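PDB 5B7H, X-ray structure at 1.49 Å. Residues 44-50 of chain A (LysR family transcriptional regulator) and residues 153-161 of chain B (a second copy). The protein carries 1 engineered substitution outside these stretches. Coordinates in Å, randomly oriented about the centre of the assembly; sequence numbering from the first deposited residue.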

# COMPACT_ATOMS: atom_id res chain seq x y z
N GLN A 44 -19.03 7.70 -17.88
CA GLN A 44 -19.50 8.85 -17.12
C GLN A 44 -19.56 8.60 -15.63
O GLN A 44 -20.10 9.44 -14.89
N LEU A 45 -19.03 7.49 -15.16
CA LEU A 45 -18.97 7.21 -13.73
C LEU A 45 -17.63 7.65 -13.18
O LEU A 45 -16.57 7.19 -13.63
N ASN A 46 -17.67 8.56 -12.20
CA ASN A 46 -16.46 9.08 -11.56
C ASN A 46 -16.37 8.41 -10.20
O ASN A 46 -17.30 8.54 -9.40
N LEU A 47 -15.28 7.70 -9.94
CA LEU A 47 -15.14 6.92 -8.72
C LEU A 47 -14.17 7.61 -7.79
O LEU A 47 -12.96 7.58 -8.03
N LEU A 48 -14.68 8.24 -6.72
CA LEU A 48 -13.87 8.82 -5.66
C LEU A 48 -13.59 7.68 -4.69
O LEU A 48 -14.50 6.90 -4.38
N LEU A 49 -12.35 7.53 -4.28
CA LEU A 49 -11.91 6.32 -3.60
C LEU A 49 -11.36 6.64 -2.22
O LEU A 49 -10.63 7.63 -2.05
N ARG A 50 -11.67 5.79 -1.24
CA ARG A 50 -11.14 5.87 0.11
C ARG A 50 -10.60 4.53 0.53
O ARG A 50 -11.29 3.51 0.39
N VAL B 153 -3.67 7.24 -7.37
CA VAL B 153 -3.32 6.98 -8.76
C VAL B 153 -4.51 6.38 -9.51
O VAL B 153 -4.74 6.70 -10.69
N GLN B 154 -5.30 5.53 -8.84
CA GLN B 154 -6.48 4.98 -9.49
C GLN B 154 -7.50 6.06 -9.85
O GLN B 154 -8.13 5.99 -10.90
N MET B 155 -7.68 7.07 -8.99
CA MET B 155 -8.58 8.17 -9.36
C MET B 155 -8.06 8.94 -10.57
O MET B 155 -8.83 9.32 -11.46
N VAL B 156 -6.73 9.14 -10.65
CA VAL B 156 -6.17 9.78 -11.84
C VAL B 156 -6.40 8.88 -13.04
O VAL B 156 -6.75 9.36 -14.13
N ALA B 157 -6.19 7.56 -12.87
CA ALA B 157 -6.44 6.62 -13.97
C ALA B 157 -7.89 6.61 -14.43
O ALA B 157 -8.19 6.29 -15.58
N ASN B 158 -8.83 6.92 -13.52
CA ASN B 158 -10.23 7.05 -13.91
C ASN B 158 -10.52 8.35 -14.66
O ASN B 158 -11.69 8.59 -15.04
N GLY B 159 -9.53 9.24 -14.79
CA GLY B 159 -9.66 10.46 -15.56
C GLY B 159 -10.07 11.68 -14.76
O GLY B 159 -10.45 12.70 -15.35
N LEU B 160 -9.94 11.62 -13.43
CA LEU B 160 -10.52 12.68 -12.59
C LEU B 160 -9.62 13.91 -12.50
O LEU B 160 -10.09 15.00 -12.16
N GLY B 161 -8.34 13.77 -12.84
CA GLY B 161 -7.46 14.92 -12.75
C GLY B 161 -6.02 14.46 -12.73
O GLY B 161 -5.64 13.52 -13.44

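Strand 45-50 of chain A lies against helix 153-157 of chain B and the turn that follows it, with axes 8.3 Å apart at closest approach and N-to-C directions at 178°, so the two run antiparallel. Their contact buries 375 Å², both sides summed. Gln A44, before the strand, is out of reach. Leu A45 (chi1 t, chi2 p) directs its CA-to-CB bond sideways and adds little.

At Asn A46 (chi1 m), whose CA lies 7.0 Å from the CA of Asn B158, the side chain packs on Leu B160 (m, t), with CG of Asn A46 3.4 Å from CD2 of Leu B160. The same leucine reaches the next residue, Leu A47 (t, p), whose own CA-to-CB bond points sideways: CD1 of Leu B160 lies 3.5 Å from O of Leu A47. CG of Met B155 also lies 3.5 Å from O of Leu A47; with these carbons against it, that carbonyl is buried without a polar partner anywhere in the model. Asn B158 (chi1 t) points toward the strand; as modelled, its ND2 lies 2.9 Å from N of Leu A47, an amide orientation the geometry does not settle.

Leu A48 (m, t) starts away from chain B, yet its end comes nearer: CD2 lies 4.0 Å from CD1 of Leu B160 and 4.1 Å from SD of Met B155, both apolar contacts.

Leu A49 (m, t) points toward chain B and has the largest covered area, 70 Å². Its CG sits 4.0 Å from CG of Met B155, and its CD1 3.6 Å from OE1 of Gln B154, a residue (m, t) whose NE2 is hydrogen-bonded elsewhere in the structure. Met B155 (m, t, m) places SD 3.4 Å from N of Leu A49; the N-H...S angle of 154° supports a weak hydrogen bond, donated by the strand backbone. Arg A50 points away and makes no contact.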

# COMPACT_ATOMS: atom_id res chain seq x y z
CB GLN A 44 -20.87 9.34 -17.62
CG GLN A 44 -20.75 10.30 -18.79
CD GLN A 44 -20.37 9.57 -20.03
OE1 GLN A 44 -21.08 8.65 -20.45
NE2 GLN A 44 -19.22 9.93 -20.61
CB LEU A 45 -19.15 5.72 -13.46
CG LEU A 45 -19.28 5.32 -11.99
CD1 LEU A 45 -20.45 6.03 -11.30
CD2 LEU A 45 -19.45 3.83 -11.93
CB ASN A 46 -16.53 10.60 -11.39
CG ASN A 46 -16.33 11.33 -12.70
OD1 ASN A 46 -16.12 10.71 -13.74
ND2 ASN A 46 -16.35 12.65 -12.65
CB LEU A 47 -14.68 5.50 -9.10
CG LEU A 47 -15.02 4.28 -8.30
CD1 LEU A 47 -16.52 4.17 -8.06
CD2 LEU A 47 -14.48 3.09 -9.09
CB LEU A 48 -14.63 9.95 -4.94
CG LEU A 48 -14.89 11.13 -5.88
CD1 LEU A 48 -15.70 12.15 -5.12
CD2 LEU A 48 -13.56 11.81 -6.22
CB LEU A 49 -10.81 5.57 -4.40
CG LEU A 49 -11.28 5.08 -5.77
CD1 LEU A 49 -10.06 4.47 -6.46
CD2 LEU A 49 -12.30 3.98 -5.55
CB ARG A 50 -12.29 6.26 1.06
CG ARG A 50 -12.00 6.03 2.52
CD ARG A 50 -11.16 7.09 3.12
NE ARG A 50 -11.71 8.39 2.78
CZ ARG A 50 -12.79 8.96 3.36
NH1 ARG A 50 -13.46 8.35 4.35
NH2 ARG A 50 -13.20 10.16 2.91
CB VAL B 153 -2.10 6.05 -8.79
CG1 VAL B 153 -1.93 5.46 -10.22
CG2 VAL B 153 -0.86 6.87 -8.32
CB GLN B 154 -7.15 3.91 -8.62
CG GLN B 154 -6.29 2.63 -8.51
CD GLN B 154 -6.50 1.85 -7.22
OE1 GLN B 154 -7.25 2.29 -6.32
NE2 GLN B 154 -5.78 0.76 -7.09
CB MET B 155 -8.82 9.14 -8.21
CG MET B 155 -9.67 8.51 -7.11
SD MET B 155 -10.15 9.65 -5.82
CE MET B 155 -8.61 9.84 -4.91
CB VAL B 156 -4.68 10.08 -11.59
CG1 VAL B 156 -4.00 10.56 -12.90
CG2 VAL B 156 -4.54 11.18 -10.51
CB ALA B 157 -5.98 5.21 -13.62
CB ASN B 158 -11.04 6.99 -12.59
CG ASN B 158 -12.57 6.83 -12.79
OD1 ASN B 158 -13.09 6.03 -13.63
ND2 ASN B 158 -13.26 7.50 -11.95
CB LEU B 160 -10.90 12.14 -11.22
CG LEU B 160 -11.79 10.89 -11.24
CD1 LEU B 160 -12.24 10.55 -9.80
CD2 LEU B 160 -12.99 11.13 -12.21